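Local coordinates for ATP-dependent DNA helicase uvsW (Enterobacteria phage T4, PDB 1RIF), which couples ATP hydrolysis to 3'-5' unwinding of duplex DNA and branch migration of Holliday junctions, serving recombination-dependent repair and the reorganization of stalled replication forks during phage replication, at residues I163-A168 with N231-L236; K189-G194 with W212-K217; I132-T137 with G260-G265; M253-L258 with V273-E278. The protein carries 1 engineered substitution. All blocks are in the same frame, centred on the assembly; numbering follows the deposited sequence.

This construct is the N-terminal part of a longer helicase, and its four contacts sample one parallel sheet of the ATP-binding domain. Strand 226-232 of contact 1 neighbours strand 254-258 of contact 4 (probable hydrogen bond Asn231 N to Phe256 O, 2.9 Å), which neighbours strand 130-133 of contact 3 (Leu133 N to Gly257 O, 2.7 Å). Contact 1 holds the predicted DEAH box and contact 3 the start of the predicted ATP-binding segment, their centres about 13 Å apart. Contact 2, toward the 188-190 edge, is centred about 11 Å from contact 1 and about 24 Å from contact 3. Gold sits on Cys234, about 4 Å from the Leu262 and about 5 Å from the Phe276 side chain.

Contact 1: I163-A168 with N231-L236; sequences IVPTTA and NDECHL. With AU (gold ion), chain D.
The DEAH box, predicted here for Asp232-His235 (Asp-Glu-Cys-His in this protein), is motif II of superfamily 2 helicases, and this contact sets its leading edge against the end of strand 159-163. The strands run parallel, with Ile163 and Asn231 bridged at a CA-CA distance of 4.6 Å. Asp232 N donates a hydrogen bond to Ile163 O over 3.1 Å. The donor lies almost on the C=O axis (177°), while the N-H is bent to 145°. The same oxygen also receives the CA-H of Asn231, with Asn231 CA to Ile163 O at 3.4 Å.

Beyond the bridge the chains diverge and van der Waals contact takes over. The Pro165 ring turns its CD to Asp232 O at 3.5 Å and, in an apolar contact, its CB to the Leu236 CD1 methyl at 4.2 Å. A short 3-10 turn presents Leu236, closed by Leu236 N to Glu233 O at 3.0 Å. The Glu233 carboxylate leads away from Pro165; its OE1 forms a salt bridge with Arg141 of the predicted ATP-binding segment, which carries the engineered residue, and takes a weak bond from His235 NE2 at 3.4 Å. Asp232 OD1 pairs with Arg141 too, so one guanidinium joins both acids, probably holding them ionised. Cys234 is directed away from segment 163-168, and its SG binds the gold ion at 2.5 Å.

Trp212 of helix 212-215 lies against both Ile163 and Asn231, Phe276 of helix 269-276 touches Asn231 and Cys234, and Val164 faces helix 167-180.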
# COMPACT_ATOMS: atom_id res chain seq x y z
N ILE A 163 -2.39 -4.40 -7.67
CA ILE A 163 -3.66 -5.09 -7.45
C ILE A 163 -4.81 -4.30 -8.08
O ILE A 163 -4.99 -3.12 -7.78
CB ILE A 163 -3.93 -5.30 -5.92
CG1 ILE A 163 -2.74 -6.03 -5.28
CG2 ILE A 163 -5.22 -6.11 -5.70
CD1 ILE A 163 -2.86 -6.26 -3.76
N VAL A 164 -5.58 -4.93 -8.95
CA VAL A 164 -6.70 -4.25 -9.59
C VAL A 164 -8.00 -4.96 -9.23
O VAL A 164 -7.99 -6.13 -8.84
CB VAL A 164 -6.53 -4.17 -11.15
CG1 VAL A 164 -5.29 -3.36 -11.49
CG2 VAL A 164 -6.48 -5.56 -11.76
N PRO A 165 -9.15 -4.26 -9.34
CA PRO A 165 -10.43 -4.87 -9.01
C PRO A 165 -10.92 -6.08 -9.82
O PRO A 165 -11.63 -6.93 -9.27
CB PRO A 165 -11.41 -3.69 -9.05
CG PRO A 165 -10.75 -2.72 -9.96
CD PRO A 165 -9.30 -2.82 -9.61
N THR A 166 -10.55 -6.18 -11.09
CA THR A 166 -11.02 -7.32 -11.90
C THR A 166 -9.98 -7.85 -12.88
O THR A 166 -8.98 -7.19 -13.16
CB THR A 166 -12.26 -6.94 -12.75
OG1 THR A 166 -11.88 -6.01 -13.77
CG2 THR A 166 -13.34 -6.32 -11.88
N THR A 167 -10.24 -9.04 -13.40
CA THR A 167 -9.33 -9.67 -14.36
C THR A 167 -9.23 -8.85 -15.63
O THR A 167 -8.17 -8.75 -16.24
CB THR A 167 -9.79 -11.09 -14.73
OG1 THR A 167 -9.54 -11.98 -13.63
CG2 THR A 167 -9.05 -11.58 -15.95
N ALA A 168 -10.34 -8.25 -16.05
CA ALA A 168 -10.33 -7.43 -17.26
C ALA A 168 -9.40 -6.24 -17.07
O ALA A 168 -8.75 -5.79 -18.01
CB ALA A 168 -11.75 -6.95 -17.59
N ASN A 231 -2.63 -0.59 -5.11
CA ASN A 231 -3.97 -1.13 -5.21
C ASN A 231 -4.90 -0.02 -5.71
O ASN A 231 -5.20 0.92 -4.97
CB ASN A 231 -4.45 -1.67 -3.86
CG ASN A 231 -5.88 -2.21 -3.90
OD1 ASN A 231 -6.38 -2.63 -4.95
ND2 ASN A 231 -6.54 -2.22 -2.76
N ASP A 232 -5.30 -0.11 -6.97
CA ASP A 232 -6.19 0.88 -7.56
C ASP A 232 -7.61 0.53 -7.08
O ASP A 232 -8.03 -0.61 -7.22
CB ASP A 232 -6.10 0.83 -9.09
CG ASP A 232 -6.83 1.98 -9.77
OD1 ASP A 232 -6.61 3.15 -9.39
OD2 ASP A 232 -7.63 1.72 -10.68
N GLU A 233 -8.31 1.52 -6.52
CA GLU A 233 -9.65 1.35 -5.97
C GLU A 233 -9.51 0.59 -4.65
O GLU A 233 -10.21 -0.37 -4.40
CB GLU A 233 -10.56 0.55 -6.91
CG GLU A 233 -10.82 1.21 -8.23
CD GLU A 233 -11.60 2.50 -8.09
OE1 GLU A 233 -11.13 3.42 -7.39
OE2 GLU A 233 -12.70 2.59 -8.68
N CYS A 234 -8.58 1.04 -3.82
CA CYS A 234 -8.33 0.37 -2.55
C CYS A 234 -9.52 0.38 -1.61
O CYS A 234 -9.53 -0.36 -0.62
CB CYS A 234 -7.09 0.98 -1.86
SG CYS A 234 -6.98 2.80 -1.83
N HIS A 235 -10.53 1.19 -1.91
CA HIS A 235 -11.71 1.25 -1.05
C HIS A 235 -12.57 -0.00 -1.24
O HIS A 235 -13.46 -0.29 -0.44
CB HIS A 235 -12.52 2.54 -1.34
CG HIS A 235 -13.02 2.66 -2.74
ND1 HIS A 235 -14.30 2.30 -3.11
CD2 HIS A 235 -12.41 3.08 -3.88
CE1 HIS A 235 -14.46 2.49 -4.41
NE2 HIS A 235 -13.33 2.96 -4.90
N LEU A 236 -12.27 -0.77 -2.28
CA LEU A 236 -13.00 -2.00 -2.55
C LEU A 236 -12.34 -3.18 -1.86
O LEU A 236 -12.88 -4.28 -1.82
CB LEU A 236 -13.07 -2.24 -4.06
CG LEU A 236 -13.76 -1.12 -4.85
CD1 LEU A 236 -13.56 -1.35 -6.33
CD2 LEU A 236 -15.24 -1.07 -4.48
AU AU D . -8.59 3.26 0.05

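Contact 2: K189-G194 with W212-K217; sequences KKIGGG and WQTVVK
Thr214 has its OG1 beside the backbone N and its CG2 anti to it (chi1 -71°), so the two branches meet different partners on segment 189-194. Ile191 places CG1 in the crowded position between its own N and carbonyl carbon (chi1 61°) and then extends, sending CD1 toward the helix. The two side chains cross obliquely: Ile191 CD1 lies 3.7 Å from the Thr214 CG2 methyl, and Ile191 CG1 is nearly as close at 3.8 Å. Val215 adds a looser flank, its CG2 4.2 Å from Ile191 CD1.

The hydroxyl branch meets backbone. Thr214 OG1 comes within 3.4 Å of Gly192 CA, a close approach to a residue whose positive phi of 94° turns the chain away from strand 188-190 into the Gly192-Gly194 loop. A water bridges the segments, donating to Ile191 O at 2.7 Å and bonded to Thr214 OG1 at 2.9 Å.

The contact joins the loop leaving an outermost strand of the sheet to helix 212-215, which directly follows strand 207-210. Ile191 is also tied to that strand by a backbone hydrogen bond with Val209.

With no direct hydrogen bond across the segments and 144 Å² buried in all, cohesion rests on methyl packing and, beside it, on the water that links the carbonyl of Ile191 to the hydroxyl of Thr214.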
# COMPACT_ATOMS: atom_id res chain seq x y z
N LYS A 189 3.97 -9.51 -15.76
CA LYS A 189 3.32 -10.81 -15.61
C LYS A 189 1.92 -10.64 -15.03
O LYS A 189 1.76 -10.06 -13.97
CB LYS A 189 4.14 -11.70 -14.67
CG LYS A 189 3.50 -13.06 -14.41
CD LYS A 189 4.18 -13.80 -13.27
CE LYS A 189 3.51 -15.16 -13.07
NZ LYS A 189 3.82 -15.77 -11.73
N LYS A 190 0.92 -11.14 -15.74
CA LYS A 190 -0.44 -11.05 -15.22
C LYS A 190 -0.76 -12.38 -14.56
O LYS A 190 -0.57 -13.43 -15.16
CB LYS A 190 -1.43 -10.76 -16.36
CG LYS A 190 -1.15 -9.46 -17.10
CD LYS A 190 -2.26 -9.12 -18.08
CE LYS A 190 -2.39 -10.16 -19.19
NZ LYS A 190 -1.18 -10.23 -20.04
N ILE A 191 -1.20 -12.36 -13.31
CA ILE A 191 -1.53 -13.61 -12.63
C ILE A 191 -3.04 -13.75 -12.48
O ILE A 191 -3.77 -12.77 -12.56
CB ILE A 191 -0.88 -13.70 -11.23
CG1 ILE A 191 -1.37 -12.57 -10.33
CG2 ILE A 191 0.63 -13.66 -11.37
CD1 ILE A 191 -0.88 -12.66 -8.90
N GLY A 192 -3.49 -14.98 -12.26
CA GLY A 192 -4.92 -15.23 -12.10
C GLY A 192 -5.65 -15.62 -13.37
O GLY A 192 -5.09 -16.29 -14.24
N GLY A 193 -6.91 -15.19 -13.48
CA GLY A 193 -7.73 -15.51 -14.63
C GLY A 193 -7.19 -15.04 -15.97
O GLY A 193 -6.76 -15.86 -16.79
N GLY A 194 -7.23 -13.74 -16.21
CA GLY A 194 -6.72 -13.19 -17.46
C GLY A 194 -5.21 -13.07 -17.39
O GLY A 194 -4.61 -12.23 -18.07
N TRP A 212 -7.41 -9.07 -6.03
CA TRP A 212 -7.34 -9.50 -4.63
C TRP A 212 -7.59 -10.99 -4.44
O TRP A 212 -6.91 -11.65 -3.65
CB TRP A 212 -8.35 -8.73 -3.78
CG TRP A 212 -7.82 -7.42 -3.27
CD1 TRP A 212 -8.18 -6.17 -3.67
CD2 TRP A 212 -6.82 -7.25 -2.25
NE1 TRP A 212 -7.47 -5.23 -2.96
CE2 TRP A 212 -6.63 -5.86 -2.09
CE3 TRP A 212 -6.07 -8.14 -1.46
CZ2 TRP A 212 -5.72 -5.33 -1.16
CZ3 TRP A 212 -5.17 -7.62 -0.54
CH2 TRP A 212 -5.00 -6.23 -0.40
N GLN A 213 -8.57 -11.53 -5.16
CA GLN A 213 -8.91 -12.94 -5.01
C GLN A 213 -7.78 -13.88 -5.40
O GLN A 213 -7.64 -14.96 -4.83
CB GLN A 213 -10.19 -13.28 -5.77
CG GLN A 213 -10.04 -13.52 -7.25
CD GLN A 213 -11.26 -14.23 -7.82
OE1 GLN A 213 -11.67 -15.26 -7.30
NE2 GLN A 213 -11.83 -13.68 -8.89
N THR A 214 -6.96 -13.47 -6.37
CA THR A 214 -5.84 -14.30 -6.78
C THR A 214 -4.72 -14.12 -5.77
O THR A 214 -4.20 -15.08 -5.23
CB THR A 214 -5.31 -13.87 -8.16
OG1 THR A 214 -6.26 -14.23 -9.17
CG2 THR A 214 -3.97 -14.55 -8.45
N VAL A 215 -4.38 -12.86 -5.53
CA VAL A 215 -3.32 -12.47 -4.62
C VAL A 215 -3.42 -13.07 -3.22
O VAL A 215 -2.43 -13.54 -2.66
CB VAL A 215 -3.26 -10.92 -4.53
CG1 VAL A 215 -2.44 -10.48 -3.34
CG2 VAL A 215 -2.67 -10.38 -5.82
N VAL A 216 -4.62 -13.07 -2.64
CA VAL A 216 -4.82 -13.62 -1.30
C VAL A 216 -4.48 -15.11 -1.19
O VAL A 216 -4.16 -15.60 -0.11
CB VAL A 216 -6.29 -13.38 -0.85
CG1 VAL A 216 -6.60 -14.21 0.39
CG2 VAL A 216 -6.52 -11.91 -0.53
N LYS A 217 -4.52 -15.83 -2.31
CA LYS A 217 -4.21 -17.26 -2.34
C LYS A 217 -2.73 -17.57 -2.55
O LYS A 217 -2.38 -18.69 -2.90
CB LYS A 217 -5.01 -17.95 -3.45
CG LYS A 217 -6.50 -17.76 -3.33
CD LYS A 217 -7.27 -18.56 -4.37
CE LYS A 217 -6.95 -18.10 -5.78
NZ LYS A 217 -7.99 -18.60 -6.73
O HOH W 1 -5.70 -11.89 -10.83

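Contact 3: I132-T137 with G260-G265; sequences ILNLPT and GSLRDG
Leu262 makes the interlocked, tightly packed half of this contact; on the exposed half, backbone approaches backbone. Leu262 CG stands anti to its carbonyl carbon (chi1 -50°), and the two methyls beyond it are used differently. CD2 meets Ile132 CG2 tip to tip at 3.7 Å, while CD1 lies mainly against Asn134 and is also 4.1 Å from Ile132 CG2. The Asn134 side chain, with CG anti to the backbone N (chi1 -176°), crosses the leucine obliquely, so that Asn134 CG is 3.7 Å from Leu262 CD1 and Asn134 CB 3.9 Å from it. Ile279 of the outermost strand 278-280 touches Ile132, Asn134 and Leu262 alike.

On the exposed side Gly260 runs along Leu135-Pro136 without interlocking side chains. Gly260 CA lies 4.4 Å from Pro136 CA, and Gly260 N stands 3.5 Å from Leu135 O at an angle too poor for a hydrogen bond. The Leu135 side chain turns away with a nearly eclipsed chi1 of -19°, which suggests some strain.

Leu135-Thr137 open the predicted ATP-binding segment, the P-loop region or motif I. Gly260 and Ser261, with Ser259, occupy a position consistent with motif III of superfamily 2 helicases.

No hydrogen bond crosses between the segments, so van der Waals contact, of Leu262 with Ile132 and Asn134 and of Gly260 with the Leu135-Pro136 backbone, carries the contact, while Leu135 O finds its hydrogen-bond partner in Arg141 NH2 rather than in this loop.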
# COMPACT_ATOMS: atom_id res chain seq x y z
N ILE A 132 -2.24 7.09 0.66
CA ILE A 132 -3.51 6.74 0.05
C ILE A 132 -3.66 7.97 -0.83
O ILE A 132 -3.84 9.08 -0.32
CB ILE A 132 -4.69 6.72 1.03
CG1 ILE A 132 -4.66 5.45 1.89
CG2 ILE A 132 -5.99 6.77 0.25
CD1 ILE A 132 -5.78 5.40 2.90
N LEU A 133 -3.53 7.78 -2.13
CA LEU A 133 -3.63 8.87 -3.07
C LEU A 133 -5.11 9.05 -3.38
O LEU A 133 -5.72 8.24 -4.07
CB LEU A 133 -2.84 8.55 -4.33
CG LEU A 133 -1.37 8.21 -4.08
CD1 LEU A 133 -0.71 7.82 -5.39
CD2 LEU A 133 -0.66 9.41 -3.45
N ASN A 134 -5.68 10.12 -2.84
CA ASN A 134 -7.09 10.40 -3.01
C ASN A 134 -7.36 11.23 -4.27
O ASN A 134 -7.46 12.46 -4.20
CB ASN A 134 -7.60 11.11 -1.76
CG ASN A 134 -9.09 11.38 -1.81
OD1 ASN A 134 -9.85 10.58 -2.35
ND2 ASN A 134 -9.52 12.50 -1.23
N LEU A 135 -7.46 10.57 -5.42
CA LEU A 135 -7.73 11.26 -6.67
C LEU A 135 -8.88 10.62 -7.41
O LEU A 135 -9.05 9.40 -7.37
CB LEU A 135 -6.50 11.26 -7.59
CG LEU A 135 -5.13 10.99 -6.97
CD1 LEU A 135 -4.94 9.49 -6.84
CD2 LEU A 135 -4.04 11.57 -7.85
N PRO A 136 -9.69 11.43 -8.12
CA PRO A 136 -10.85 11.00 -8.90
C PRO A 136 -10.51 10.01 -10.02
O PRO A 136 -9.41 10.06 -10.60
CB PRO A 136 -11.43 12.31 -9.43
CG PRO A 136 -10.21 13.17 -9.58
CD PRO A 136 -9.46 12.88 -8.30
N THR A 137 -11.44 9.12 -10.32
CA THR A 137 -11.23 8.11 -11.35
C THR A 137 -10.79 8.71 -12.69
O THR A 137 -10.28 8.01 -13.57
CB THR A 137 -12.51 7.26 -11.54
OG1 THR A 137 -13.12 7.02 -10.27
CG2 THR A 137 -12.17 5.91 -12.18
N GLY A 260 -10.98 7.44 -5.28
CA GLY A 260 -11.71 8.70 -5.26
C GLY A 260 -12.85 8.61 -4.26
O GLY A 260 -13.52 9.60 -3.98
N SER A 261 -13.05 7.42 -3.71
CA SER A 261 -14.11 7.17 -2.74
C SER A 261 -13.61 6.55 -1.43
O SER A 261 -13.84 5.37 -1.16
CB SER A 261 -15.14 6.23 -3.38
OG SER A 261 -15.46 6.66 -4.70
N LEU A 262 -12.94 7.35 -0.59
CA LEU A 262 -12.43 6.82 0.67
C LEU A 262 -13.51 6.55 1.71
O LEU A 262 -14.58 7.17 1.69
CB LEU A 262 -11.39 7.78 1.26
CG LEU A 262 -10.29 8.26 0.33
CD1 LEU A 262 -9.30 9.08 1.11
CD2 LEU A 262 -9.61 7.08 -0.34
N ARG A 263 -13.21 5.63 2.63
CA ARG A 263 -14.14 5.25 3.69
C ARG A 263 -13.96 6.10 4.97
O ARG A 263 -13.85 5.57 6.08
CB ARG A 263 -13.95 3.77 4.02
CG ARG A 263 -14.06 2.88 2.79
CD ARG A 263 -14.10 1.41 3.16
NE ARG A 263 -15.32 1.08 3.88
CZ ARG A 263 -15.62 -0.14 4.31
NH1 ARG A 263 -14.79 -1.15 4.09
NH2 ARG A 263 -16.77 -0.35 4.96
N ASP A 264 -13.95 7.42 4.79
CA ASP A 264 -13.78 8.37 5.90
C ASP A 264 -14.64 8.05 7.12
O ASP A 264 -14.15 8.03 8.25
CB ASP A 264 -14.11 9.79 5.43
CG ASP A 264 -13.26 10.23 4.26
OD1 ASP A 264 -12.02 10.10 4.36
OD2 ASP A 264 -13.83 10.70 3.25
N GLY A 265 -15.93 7.80 6.90
CA GLY A 265 -16.83 7.52 8.00
C GLY A 265 -17.03 6.06 8.38
O GLY A 265 -17.95 5.73 9.13

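Contact 4: M253-L258 with V273-E278; sequences MFKFGL and VGMFGE
Phe276 is held between two aliphatic groups, one over each face of its ring. Gly257 CA approaches from the strand as a CH-pi donor, 4.0 Å from the Phe276 ring centroid and 25° off the normal. On the opposite face Met275 CG sits over the centre, 3.7 Å above the Phe276 plane. The ring's CD2 also reaches the peptide between Phe256 and Gly257, coming 3.5 Å from Phe256 C. Having no side chain, Gly257 lets the ring lie this close to the strand.

A second, polar arm starts at Lys255. Its chain bends at chi3 (-72°) and crosses Met275 at about a right angle, bringing NZ to Met275 O at 3.2 Å, a weak hydrogen bond. A water shares the amine, accepting from Lys255 NZ at 2.7 Å and donating to Gly274 O at 2.7 Å. The buried ammonium thus faces two carbonyls near the helix's C-terminal end, one directly and one through water, where the negative end of the helix dipole may stabilise its charge.

In the RecA-like fold of this ATP-binding domain, helix 269-276 is the connection of a beta-alpha-beta crossover between the parallel strands 254-258 and 278-280, with strand 130-133 between them. The helix closes with Gly277 N bonded to Val273 O at 2.8 Å, and the positive phi of Gly277 (97°) turns the chain toward strand 278-280. Farther out, Met229 and Asn231 of strand 226-232 and Ile132 of strand 130-133 touch the Phe276 side chain, while Phe256, directed away from the helix, packs on Leu148 of helix 141-155.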
# COMPACT_ATOMS: atom_id res chain seq x y z
N MET A 253 8.73 -1.45 0.76
CA MET A 253 9.04 -0.09 1.14
C MET A 253 8.01 0.92 0.61
O MET A 253 7.66 1.88 1.29
CB MET A 253 10.44 0.24 0.61
CG MET A 253 11.12 1.44 1.22
SD MET A 253 12.55 1.92 0.21
CE MET A 253 13.12 0.29 -0.41
N PHE A 254 7.54 0.70 -0.61
CA PHE A 254 6.54 1.59 -1.20
C PHE A 254 5.19 0.89 -1.27
O PHE A 254 5.10 -0.26 -1.69
CB PHE A 254 6.93 2.03 -2.62
CG PHE A 254 8.20 2.84 -2.69
CD1 PHE A 254 9.44 2.21 -2.83
CD2 PHE A 254 8.16 4.23 -2.62
CE1 PHE A 254 10.61 2.95 -2.89
CE2 PHE A 254 9.32 4.98 -2.68
CZ PHE A 254 10.56 4.34 -2.82
N LYS A 255 4.15 1.59 -0.85
CA LYS A 255 2.81 1.06 -0.88
C LYS A 255 1.86 2.20 -1.15
O LYS A 255 1.93 3.23 -0.49
CB LYS A 255 2.46 0.36 0.44
CG LYS A 255 3.12 -1.00 0.57
CD LYS A 255 2.47 -1.87 1.63
CE LYS A 255 2.78 -1.39 3.03
NZ LYS A 255 2.12 -2.25 4.03
N PHE A 256 1.00 2.02 -2.15
CA PHE A 256 0.05 3.05 -2.53
C PHE A 256 -1.36 2.53 -2.77
O PHE A 256 -1.57 1.49 -3.38
CB PHE A 256 0.51 3.78 -3.79
CG PHE A 256 1.90 4.35 -3.68
CD1 PHE A 256 2.95 3.82 -4.43
CD2 PHE A 256 2.17 5.39 -2.80
CE1 PHE A 256 4.25 4.32 -4.30
CE2 PHE A 256 3.46 5.90 -2.67
CZ PHE A 256 4.50 5.36 -3.42
N GLY A 257 -2.33 3.28 -2.25
CA GLY A 257 -3.72 2.95 -2.46
C GLY A 257 -4.25 4.12 -3.26
O GLY A 257 -3.92 5.26 -2.96
N LEU A 258 -5.03 3.87 -4.30
CA LEU A 258 -5.59 4.97 -5.10
C LEU A 258 -7.11 4.87 -5.06
O LEU A 258 -7.69 3.80 -5.32
CB LEU A 258 -5.10 4.91 -6.55
CG LEU A 258 -3.62 5.23 -6.77
CD1 LEU A 258 -2.77 3.99 -6.44
CD2 LEU A 258 -3.41 5.66 -8.21
N VAL A 273 -5.19 2.81 6.27
CA VAL A 273 -4.02 3.68 6.43
C VAL A 273 -2.89 2.83 7.00
O VAL A 273 -1.71 3.13 6.80
CB VAL A 273 -4.30 4.89 7.36
CG1 VAL A 273 -5.60 5.56 6.95
CG2 VAL A 273 -4.36 4.45 8.78
N GLY A 274 -3.25 1.76 7.70
CA GLY A 274 -2.25 0.87 8.26
C GLY A 274 -1.60 0.08 7.14
O GLY A 274 -0.44 -0.30 7.22
N MET A 275 -2.35 -0.16 6.06
CA MET A 275 -1.85 -0.90 4.91
C MET A 275 -1.26 -0.00 3.83
O MET A 275 -0.31 -0.39 3.16
CB MET A 275 -2.98 -1.74 4.31
CG MET A 275 -2.62 -2.44 2.99
SD MET A 275 -1.31 -3.68 3.16
CE MET A 275 -1.84 -4.92 1.99
N PHE A 276 -1.82 1.20 3.66
CA PHE A 276 -1.38 2.11 2.60
C PHE A 276 -0.74 3.45 2.98
O PHE A 276 -0.24 4.15 2.10
CB PHE A 276 -2.55 2.39 1.66
CG PHE A 276 -3.06 1.18 0.94
CD1 PHE A 276 -4.28 0.62 1.28
CD2 PHE A 276 -2.30 0.59 -0.07
CE1 PHE A 276 -4.75 -0.52 0.64
CE2 PHE A 276 -2.75 -0.55 -0.72
CZ PHE A 276 -3.98 -1.11 -0.36
N GLY A 277 -0.77 3.83 4.25
CA GLY A 277 -0.19 5.11 4.64
C GLY A 277 -1.22 6.23 4.75
O GLY A 277 -2.41 6.04 4.46
N GLU A 278 -0.77 7.40 5.16
CA GLU A 278 -1.67 8.54 5.31
C GLU A 278 -2.30 8.97 3.99
O GLU A 278 -1.75 8.74 2.91
CB GLU A 278 -0.94 9.74 5.92
CG GLU A 278 -1.03 9.77 7.43
CD GLU A 278 0.32 9.63 8.09
OE1 GLU A 278 1.19 10.50 7.84
OE2 GLU A 278 0.51 8.67 8.87
O HOH W 2 1.82 -1.64 6.61